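Long-range contacts in xyloglucanase (Paenibacillus pabuli, PDB 2JEP), which probably hydrolyses xyloglucan of the plant cell wall, as an endo-acting glycoside hydrolase of family 5: residues K257-I261 with F312-Y317; V207-Q212 with P243-R248. The contacts are given in a common frame with arbitrary orientation. Residues are numbered along the deposited sequence.

Contact 1 of 2, residues K257-I261 with F312-Y317. With EDO (1,2-ethanediol), chain D.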
ATOM      1  N   LYS A 257      -5.566 -12.608 -15.416  1.00 11.44           N
ATOM      2  CA  LYS A 257      -4.352 -12.031 -14.841  0.50 10.55           C
ATOM      3  C   LYS A 257      -4.152 -12.543 -13.423  1.00  9.72           C
ATOM      4  O   LYS A 257      -5.122 -12.893 -12.745  1.00 10.99           O
ATOM      5  CB  LYS A 257      -4.450 -10.503 -14.783  0.50 10.39           C
ATOM      6  CG  LYS A 257      -5.005  -9.834 -16.033  0.50 10.54           C
ATOM      7  CD  LYS A 257      -4.157 -10.108 -17.241  0.50 10.54           C
ATOM      8  CE  LYS A 257      -4.660  -9.353 -18.470  0.50 12.23           C
ATOM      9  NZ  LYS A 257      -5.919  -9.930 -19.022  0.50 13.51           N
ATOM     10  N   ARG A 258      -2.897 -12.584 -12.982  1.00  9.43           N
ATOM     11  CA  ARG A 258      -2.618 -12.718 -11.545  1.00  9.14           C
ATOM     12  C   ARG A 258      -1.716 -11.567 -11.099  1.00  8.71           C
ATOM     13  O   ARG A 258      -0.833 -11.713 -10.233  1.00  9.00           O
ATOM     14  CB  ARG A 258      -2.005 -14.079 -11.178  1.00  9.76           C
ATOM     15  CG  ARG A 258      -3.044 -15.218 -11.191  1.00 10.63           C
ATOM     16  CD  ARG A 258      -4.071 -15.059 -10.081  1.00 11.16           C
ATOM     17  NE  ARG A 258      -5.022 -16.166 -10.033  1.00 12.15           N
ATOM     18  CZ  ARG A 258      -6.080 -16.271 -10.844  1.00 13.42           C
ATOM     19  NH1 ARG A 258      -6.391 -15.342 -11.746  1.00 13.46           N
ATOM     20  NH2 ARG A 258      -6.849 -17.339 -10.752  1.00 15.74           N
ATOM     21  N   ILE A 259      -1.972 -10.410 -11.715  1.00  8.20           N
ATOM     22  CA  ILE A 259      -1.308  -9.164 -11.345  0.50  8.78           C
ATOM     23  C   ILE A 259      -2.377  -8.137 -11.024  1.00  8.17           C
ATOM     24  O   ILE A 259      -3.411  -8.078 -11.683  1.00  9.09           O
ATOM     25  CB  ILE A 259      -0.362  -8.667 -12.451  0.50  8.98           C
ATOM     26  CG1 ILE A 259       0.769  -9.677 -12.649  0.50 10.19           C
ATOM     27  CG2 ILE A 259       0.206  -7.277 -12.106  0.50  9.89           C
ATOM     28  CD1 ILE A 259       1.601  -9.404 -13.844  0.50 13.17           C
ATOM     29  N   MET A 260      -2.141  -7.379  -9.954  1.00  8.44           N
ATOM     30  CA  MET A 260      -3.016  -6.288  -9.509  1.00  9.10           C
ATOM     31  C   MET A 260      -2.215  -4.990  -9.604  1.00  7.78           C
ATOM     32  O   MET A 260      -0.983  -5.024  -9.529  1.00  7.29           O
ATOM     33  CB  MET A 260      -3.401  -6.453  -8.039  1.00 10.77           C
ATOM     34  CG  MET A 260      -3.899  -7.798  -7.632  1.00 13.18           C
ATOM     35  SD  MET A 260      -4.153  -7.871  -5.852  1.00 16.40           S
ATOM     36  CE  MET A 260      -5.379  -9.205  -5.715  1.00 16.20           C
ATOM     37  N   ILE A 261      -2.914  -3.859  -9.705  1.00  7.28           N
ATOM     38  CA  ILE A 261      -2.276  -2.552  -9.852  1.00  7.28           C
ATOM     39  C   ILE A 261      -2.530  -1.700  -8.613  1.00  6.92           C
ATOM     40  O   ILE A 261      -3.654  -1.601  -8.135  1.00  7.10           O
ATOM     41  CB  ILE A 261      -2.799  -1.802 -11.089  1.00  7.48           C
ATOM     42  CG1 ILE A 261      -2.734  -2.680 -12.353  1.00  9.06           C
ATOM     43  CG2 ILE A 261      -2.017  -0.520 -11.332  1.00  8.70           C
ATOM     44  CD1 ILE A 261      -1.337  -3.221 -12.698  1.00  9.72           C
ATOM     45  N   PHE A 312      -7.562  -0.293 -16.103  1.00  9.75           N
ATOM     46  CA  PHE A 312      -7.054  -1.542 -15.553  1.00  9.68           C
ATOM     47  C   PHE A 312      -8.118  -2.556 -15.221  1.00 10.60           C
ATOM     48  O   PHE A 312      -8.012  -3.710 -15.642  1.00 11.38           O
ATOM     49  CB  PHE A 312      -6.155  -1.266 -14.342  1.00  9.12           C
ATOM     50  CG  PHE A 312      -4.976  -0.418 -14.672  1.00  8.86           C
ATOM     51  CD1 PHE A 312      -4.015  -0.885 -15.556  1.00  9.57           C
ATOM     52  CD2 PHE A 312      -4.811   0.835 -14.100  1.00  8.56           C
ATOM     53  CE1 PHE A 312      -2.955  -0.119 -15.885  1.00 10.40           C
ATOM     54  CE2 PHE A 312      -3.715   1.608 -14.436  1.00 10.79           C
ATOM     55  CZ  PHE A 312      -2.789   1.120 -15.317  1.00  9.94           C
ATOM     56  N   VAL A 313      -9.125  -2.179 -14.437  1.00 10.60           N
ATOM     57  CA  VAL A 313     -10.109  -3.165 -13.977  1.00 11.43           C
ATOM     58  C   VAL A 313     -10.799  -3.839 -15.159  1.00 12.91           C
ATOM     59  O   VAL A 313     -11.005  -5.072 -15.149  1.00 13.89           O
ATOM     60  CB  VAL A 313     -11.162  -2.559 -13.015  1.00 10.87           C
ATOM     61  CG1 VAL A 313     -12.177  -3.650 -12.587  1.00 12.59           C
ATOM     62  CG2 VAL A 313     -10.481  -1.958 -11.748  1.00 12.27           C
ATOM     63  N   THR A 314     -11.138  -3.037 -16.167  1.00 13.66           N
ATOM     64  CA  THR A 314     -11.817  -3.553 -17.356  1.00 15.15           C
ATOM     65  C   THR A 314     -10.963  -4.527 -18.146  1.00 15.41           C
ATOM     66  O   THR A 314     -11.497  -5.236 -19.013  1.00 16.92           O
ATOM     67  CB  THR A 314     -12.213  -2.424 -18.338  1.00 15.92           C
ATOM     68  OG1 THR A 314     -11.062  -1.705 -18.800  1.00 18.45           O
ATOM     69  CG2 THR A 314     -13.238  -1.490 -17.733  1.00 18.08           C
ATOM     70  N   GLN A 315      -9.650  -4.491 -17.940  1.00 14.85           N
ATOM     71  CA  GLN A 315      -8.724  -5.383 -18.654  1.00 15.42           C
ATOM     72  C   GLN A 315      -8.387  -6.623 -17.846  1.00 14.21           C
ATOM     73  O   GLN A 315      -7.540  -7.430 -18.258  1.00 15.28           O
ATOM     74  CB  GLN A 315      -7.454  -4.623 -19.020  1.00 16.57           C
ATOM     75  CG  GLN A 315      -7.676  -3.338 -19.839  1.00 19.87           C
ATOM     76  CD  GLN A 315      -8.627  -3.505 -21.017  1.00 26.05           C
ATOM     77  OE1 GLN A 315      -9.711  -2.907 -21.054  1.00 31.47           O
ATOM     78  NE2 GLN A 315      -8.224  -4.312 -21.978  1.00 28.10           N
ATOM     79  N   GLY A 316      -9.013  -6.765 -16.680  1.00 12.59           N
ATOM     80  CA  GLY A 316      -8.833  -7.950 -15.859  1.00 12.14           C
ATOM     81  C   GLY A 316      -7.812  -7.817 -14.733  1.00 11.60           C
ATOM     82  O   GLY A 316      -7.507  -8.798 -14.053  1.00 12.57           O
ATOM     83  N   TYR A 317      -7.314  -6.603 -14.493  1.00 11.98           N
ATOM     84  CA  TYR A 317      -6.387  -6.363 -13.382  1.00 11.28           C
ATOM     85  C   TYR A 317      -7.149  -5.769 -12.195  1.00 11.19           C
ATOM     86  O   TYR A 317      -7.679  -4.663 -12.307  1.00 12.52           O
ATOM     87  CB  TYR A 317      -5.294  -5.379 -13.791  1.00 11.47           C
ATOM     88  CG  TYR A 317      -4.422  -5.850 -14.923  1.00 10.52           C
ATOM     89  CD1 TYR A 317      -3.308  -6.624 -14.674  1.00 10.98           C
ATOM     90  CD2 TYR A 317      -4.698  -5.515 -16.247  1.00 12.05           C
ATOM     91  CE1 TYR A 317      -2.501  -7.086 -15.686  1.00 11.75           C
ATOM     92  CE2 TYR A 317      -3.885  -5.962 -17.280  1.00 11.89           C
ATOM     93  CZ  TYR A 317      -2.774  -6.737 -16.994  1.00 12.20           C
ATOM     94  OH  TYR A 317      -1.946  -7.171 -17.995  1.00 12.83           O
TER
HETATM   95  C1  EDO D1397      -5.092 -20.860 -10.198  1.00 26.20           C
HETATM   96  O1  EDO D1397      -3.973 -20.779  -9.303  1.00 25.29           O
HETATM   97  C2  EDO D1397      -6.360 -21.039  -9.361  1.00 26.01           C
HETATM   98  O2  EDO D1397      -6.777 -19.770  -8.813  1.00 25.47           O
HETATM   99  O   HOH W   1      -8.096 -11.354 -14.897  1.00 15.10           O
HETATM  100  O   HOH W   2      -7.539  -8.350 -20.757  0.50 30.87           O
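Ile-261, on barrel strand 259-265, packs CG1 over a face of the Phe-312 ring (CH-pi, 4.2 Å to the centroid) and 4.0 Å from Tyr-317 CB. This contact belongs to a beta-alpha-beta crossover of the (beta/alpha)8 TIM barrel: helix 298-313 returns to the N-terminal end of the barrel strands, and the chain turns through 314-317 into the neighbouring parallel strand 319-324. Ile-259 extends the apolar layer, its CB 4.2 Å from Tyr-317 CE1. Ile-259 O sits at the edge of the same ring, 3.3 Å from Tyr-317 CD1, and has no hydrogen-bond partner. Met-260 faces away from 312-317, and its side chain packs on Ile-38 and Met-42 of helix 35-42. Further out, the aliphatic part of Lys-257 lies flat over a face of Tyr-317, with CG 3.8 Å from the ring centroid. The turn itself is a Schellman motif: Gly-316, at positive phi, follows the last helical turn, and Tyr-317 N and Gly-316 N bond back to Phe-312 O (3.2 Å) and Val-313 O (3.0 Å). The carbonyls of this turn receive the polar edge. Water 1 bridges Lys-257 N (2.9 Å) and Gly-316 O (2.8 Å). At the outer end Lys-257 NZ donates directly to Gln-315 O (3.1 Å), and water 2 spans the same two atoms, 2.9 Å from Lys-257 NZ and 2.7 Å from Gln-315 O.

Contact 2 of 2, residues V207-Q212 with P243-R248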
ATOM      1  N   VAL A 207       8.158  -9.826 -10.902  1.00  7.41           N
ATOM      2  CA  VAL A 207       7.198 -10.841 -11.320  1.00  7.32           C
ATOM      3  C   VAL A 207       7.921 -12.139 -11.698  1.00  8.00           C
ATOM      4  O   VAL A 207       7.602 -13.210 -11.187  1.00  8.83           O
ATOM      5  CB  VAL A 207       6.299 -10.332 -12.477  1.00  7.78           C
ATOM      6  CG1 VAL A 207       5.501 -11.488 -13.103  1.00  8.09           C
ATOM      7  CG2 VAL A 207       5.344  -9.177 -12.006  1.00  8.22           C
ATOM      8  N   ASP A 208       8.901 -12.029 -12.579  1.00  8.16           N
ATOM      9  CA  ASP A 208       9.550 -13.234 -13.084  1.00  8.74           C
ATOM     10  C   ASP A 208      10.358 -13.944 -12.006  1.00  8.84           C
ATOM     11  O   ASP A 208      10.412 -15.174 -11.968  1.00  9.95           O
ATOM     12  CB  ASP A 208      10.473 -12.897 -14.237  1.00  8.98           C
ATOM     13  CG  ASP A 208       9.733 -12.373 -15.479  1.00  9.93           C
ATOM     14  OD1 ASP A 208       8.547 -12.660 -15.665  1.00  9.88           O
ATOM     15  OD2 ASP A 208      10.374 -11.693 -16.295  1.00  9.92           O
ATOM     16  N   THR A 209      10.992 -13.178 -11.120  1.00  8.40           N
ATOM     17  CA  THR A 209      11.752 -13.786 -10.043  1.00  8.97           C
ATOM     18  C   THR A 209      10.840 -14.546  -9.096  1.00  8.49           C
ATOM     19  O   THR A 209      11.126 -15.683  -8.715  1.00  9.24           O
ATOM     20  CB  THR A 209      12.550 -12.692  -9.271  1.00  8.71           C
ATOM     21  OG1 THR A 209      13.499 -12.075 -10.152  1.00  9.83           O
ATOM     22  CG2 THR A 209      13.278 -13.254  -8.079  1.00 10.00           C
ATOM     23  N   VAL A 210       9.745 -13.914  -8.688  1.00  8.56           N
ATOM     24  CA  VAL A 210       8.820 -14.582  -7.774  1.00  9.25           C
ATOM     25  C   VAL A 210       8.276 -15.861  -8.393  1.00  9.40           C
ATOM     26  O   VAL A 210       8.191 -16.897  -7.713  1.00  9.53           O
ATOM     27  CB  VAL A 210       7.673 -13.627  -7.361  1.00  9.72           C
ATOM     28  CG1 VAL A 210       6.530 -14.403  -6.694  1.00 11.29           C
ATOM     29  CG2 VAL A 210       8.232 -12.527  -6.461  1.00 12.09           C
ATOM     30  N   ARG A 211       7.882 -15.807  -9.663  1.00  9.83           N
ATOM     31  CA  ARG A 211       7.267 -16.983 -10.268  1.00  9.92           C
ATOM     32  C   ARG A 211       8.221 -18.173 -10.281  1.00 11.12           C
ATOM     33  O   ARG A 211       7.774 -19.304 -10.211  1.00 12.55           O
ATOM     34  CB  ARG A 211       6.832 -16.701 -11.705  1.00  9.81           C
ATOM     35  CG  ARG A 211       5.727 -15.685 -11.893  1.00 10.68           C
ATOM     36  CD  ARG A 211       4.555 -15.868 -10.996  1.00 10.75           C
ATOM     37  NE  ARG A 211       3.481 -14.958 -11.314  1.00  9.26           N
ATOM     38  CZ  ARG A 211       2.458 -14.734 -10.510  1.00  8.88           C
ATOM     39  NH1 ARG A 211       2.418 -15.298  -9.308  1.00  8.87           N
ATOM     40  NH2 ARG A 211       1.502 -13.911 -10.907  1.00  9.24           N
ATOM     41  N   GLN A 212       9.513 -17.914 -10.411  1.00 11.89           N
ATOM     42  CA  GLN A 212      10.488 -19.004 -10.551  0.50 12.69           C
ATOM     43  C   GLN A 212      10.966 -19.570  -9.214  1.00 13.49           C
ATOM     44  O   GLN A 212      11.793 -20.489  -9.191  1.00 16.09           O
ATOM     45  CB  GLN A 212      11.648 -18.548 -11.408  0.50 12.85           C
ATOM     46  CG  GLN A 212      11.224 -18.260 -12.830  0.50 13.13           C
ATOM     47  CD  GLN A 212      12.358 -17.721 -13.638  0.50 14.02           C
ATOM     48  OE1 GLN A 212      12.499 -16.508 -13.792  0.50 14.15           O
ATOM     49  NE2 GLN A 212      13.209 -18.613 -14.127  0.50 13.51           N
ATOM     50  N   PRO A 243       3.542  -5.598 -16.784  1.00  9.72           N
ATOM     51  CA  PRO A 243       4.515  -6.659 -16.940  1.00 10.22           C
ATOM     52  C   PRO A 243       3.949  -7.863 -17.674  1.00 10.12           C
ATOM     53  O   PRO A 243       2.753  -8.115 -17.598  1.00 11.49           O
ATOM     54  CB  PRO A 243       4.849  -7.044 -15.501  1.00 11.08           C
ATOM     55  CG  PRO A 243       3.732  -6.592 -14.708  1.00 13.86           C
ATOM     56  CD  PRO A 243       3.133  -5.427 -15.381  1.00 10.76           C
ATOM     57  N   THR A 244       4.806  -8.611 -18.360  1.00  9.08           N
ATOM     58  CA  THR A 244       4.431  -9.932 -18.825  1.00  9.63           C
ATOM     59  C   THR A 244       4.518 -10.886 -17.628  1.00  9.45           C
ATOM     60  O   THR A 244       5.123 -10.567 -16.612  1.00  9.36           O
ATOM     61  CB  THR A 244       5.377 -10.425 -19.952  1.00  9.55           C
ATOM     62  OG1 THR A 244       6.735 -10.462 -19.483  1.00 10.40           O
ATOM     63  CG2 THR A 244       5.302  -9.509 -21.179  1.00 10.65           C
ATOM     64  N   ASP A 245       3.939 -12.071 -17.750  1.00  9.25           N
ATOM     65  CA  ASP A 245       3.964 -13.028 -16.645  1.00  9.02           C
ATOM     66  C   ASP A 245       4.107 -14.442 -17.199  1.00  9.64           C
ATOM     67  O   ASP A 245       3.343 -15.346 -16.878  1.00 10.11           O
ATOM     68  CB  ASP A 245       2.687 -12.846 -15.806  1.00  8.87           C
ATOM     69  CG  ASP A 245       2.783 -13.458 -14.407  1.00  8.03           C
ATOM     70  OD1 ASP A 245       3.844 -13.982 -14.019  1.00  9.00           O
ATOM     71  OD2 ASP A 245       1.766 -13.390 -13.691  1.00  9.66           O
ATOM     72  N   ASN A 246       5.136 -14.616 -18.023  1.00 10.08           N
ATOM     73  CA  ASN A 246       5.276 -15.861 -18.785  1.00 10.63           C
ATOM     74  C   ASN A 246       5.792 -17.047 -17.976  1.00 11.06           C
ATOM     75  O   ASN A 246       5.715 -18.190 -18.438  1.00 12.56           O
ATOM     76  CB  ASN A 246       6.155 -15.633 -20.007  1.00 11.09           C
ATOM     77  CG  ASN A 246       5.551 -14.684 -20.993  1.00 10.37           C
ATOM     78  OD1 ASN A 246       6.250 -13.768 -21.505  1.00 13.67           O
ATOM     79  ND2 ASN A 246       4.281 -14.865 -21.287  1.00  9.41           N
ATOM     80  N   TYR A 247       6.301 -16.802 -16.764  1.00 11.30           N
ATOM     81  CA  TYR A 247       6.744 -17.883 -15.878  1.00 11.03           C
ATOM     82  C   TYR A 247       5.680 -18.344 -14.889  1.00 11.22           C
ATOM     83  O   TYR A 247       5.957 -19.193 -14.030  1.00 12.13           O
ATOM     84  CB  TYR A 247       8.019 -17.498 -15.110  1.00 12.58           C
ATOM     85  CG  TYR A 247       9.176 -17.216 -16.027  1.00 14.05           C
ATOM     86  CD1 TYR A 247      10.015 -18.250 -16.452  1.00 16.41           C
ATOM     87  CD2 TYR A 247       9.418 -15.933 -16.516  1.00 15.15           C
ATOM     88  CE1 TYR A 247      11.082 -17.995 -17.299  1.00 17.88           C
ATOM     89  CE2 TYR A 247      10.473 -15.666 -17.380  1.00 16.73           C
ATOM     90  CZ  TYR A 247      11.300 -16.710 -17.765  1.00 17.59           C
ATOM     91  OH  TYR A 247      12.345 -16.473 -18.624  1.00 19.99           O
ATOM     92  N   ARG A 248       4.475 -17.772 -14.973  1.00 10.28           N
ATOM     93  CA  ARG A 248       3.425 -18.096 -14.040  1.00 10.39           C
ATOM     94  C   ARG A 248       2.939 -19.519 -14.273  1.00 10.58           C
ATOM     95  O   ARG A 248       3.151 -20.115 -15.342  1.00 11.36           O
ATOM     96  CB  ARG A 248       2.260 -17.114 -14.175  1.00 10.55           C
ATOM     97  CG  ARG A 248       1.401 -17.345 -15.384  1.00 10.99           C
ATOM     98  CD  ARG A 248       0.398 -16.254 -15.553  1.00 10.20           C
ATOM     99  NE  ARG A 248      -0.617 -16.638 -16.512  1.00 10.95           N
ATOM    100  CZ  ARG A 248      -1.694 -15.929 -16.785  1.00 10.60           C
ATOM    101  NH1 ARG A 248      -1.891 -14.742 -16.216  1.00 11.80           N
ATOM    102  NH2 ARG A 248      -2.569 -16.398 -17.655  1.00 14.11           N
TER
HETATM  103  O   HOH W   3       7.437 -12.781 -18.173  1.00  9.98           O
HETATM  104  O   HOH W   4       6.428 -14.513 -15.009  1.00 10.76           O
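At the C-terminal end of helix 193-211, one of the outer helices of the (beta/alpha)8 barrel, one face of the last turn is held against loop 243-248 by a two-pronged salt bridge. Arg-211 NE donates to Asp-245 OD1 (2.9 Å) and Arg-211 NH2 to Asp-245 OD2 (2.8 Å), so the carboxylate meets the guanidinium edge on. The rest of that guanidinium is also engaged: NH1 bonds to the carbonyls of Asn-217 and Arg-220, and NH2 makes a weak bond to Arg-258 O. Two waters fill the gap between Asp-208 and the loop. Water 3 donates to Asp-208 OD1 (2.7 Å), accepts from Asn-246 N (2.9 Å) and lies 2.8 Å from Thr-244 OG1 in another hydrogen bond. Water 4 donates to both Asp-208 OD1 (2.9 Å) and Asp-245 OD1 (2.8 Å) and accepts from Tyr-247 N (2.9 Å). Thr-244 N is taken by Gln-204, one turn earlier in the helix. A type I turn from Asp-245 to Arg-248, closed by Arg-248 N to Asp-245 O (3.3 Å), brings the Tyr-247 ring beside the helix, one face against Gln-212. Arg-248 NH1 bonds outside the contact, to Gln-256 O. Val-207 CG2 packs 4.1 Å from Pro-243 CG, and Arg-211 CB 3.7 Å from Tyr-247 CB. Salt bridge, water bridges and Tyr-247 packing thus join this irregular loop to the helix, two waters accepting from the Asn-246 and Tyr-247 amides.

In the fold
From the N terminus, the chain runs along helix 193-211, through barrel strand 222-225 and helix 231-235, and returns in loop 243-248, where contact 2 closes a loop of 30 intervening residues. It then enters strand 259-265, and contact 1 closes the next loop, 50 residues long, at the C-terminal end of helix 298-313 and just before strand 319-324. The two contacts follow in series, neither nested nor crossed, their centres about 15 Å apart. They meet through Lys-257, Arg-258 and Ile-259: Arg-248 and Arg-211 reach the start of strand 259-265, and Ile-259 packs on Pro-243. Together they join consecutive beta-alpha units around the N-terminal ends of the barrel strands.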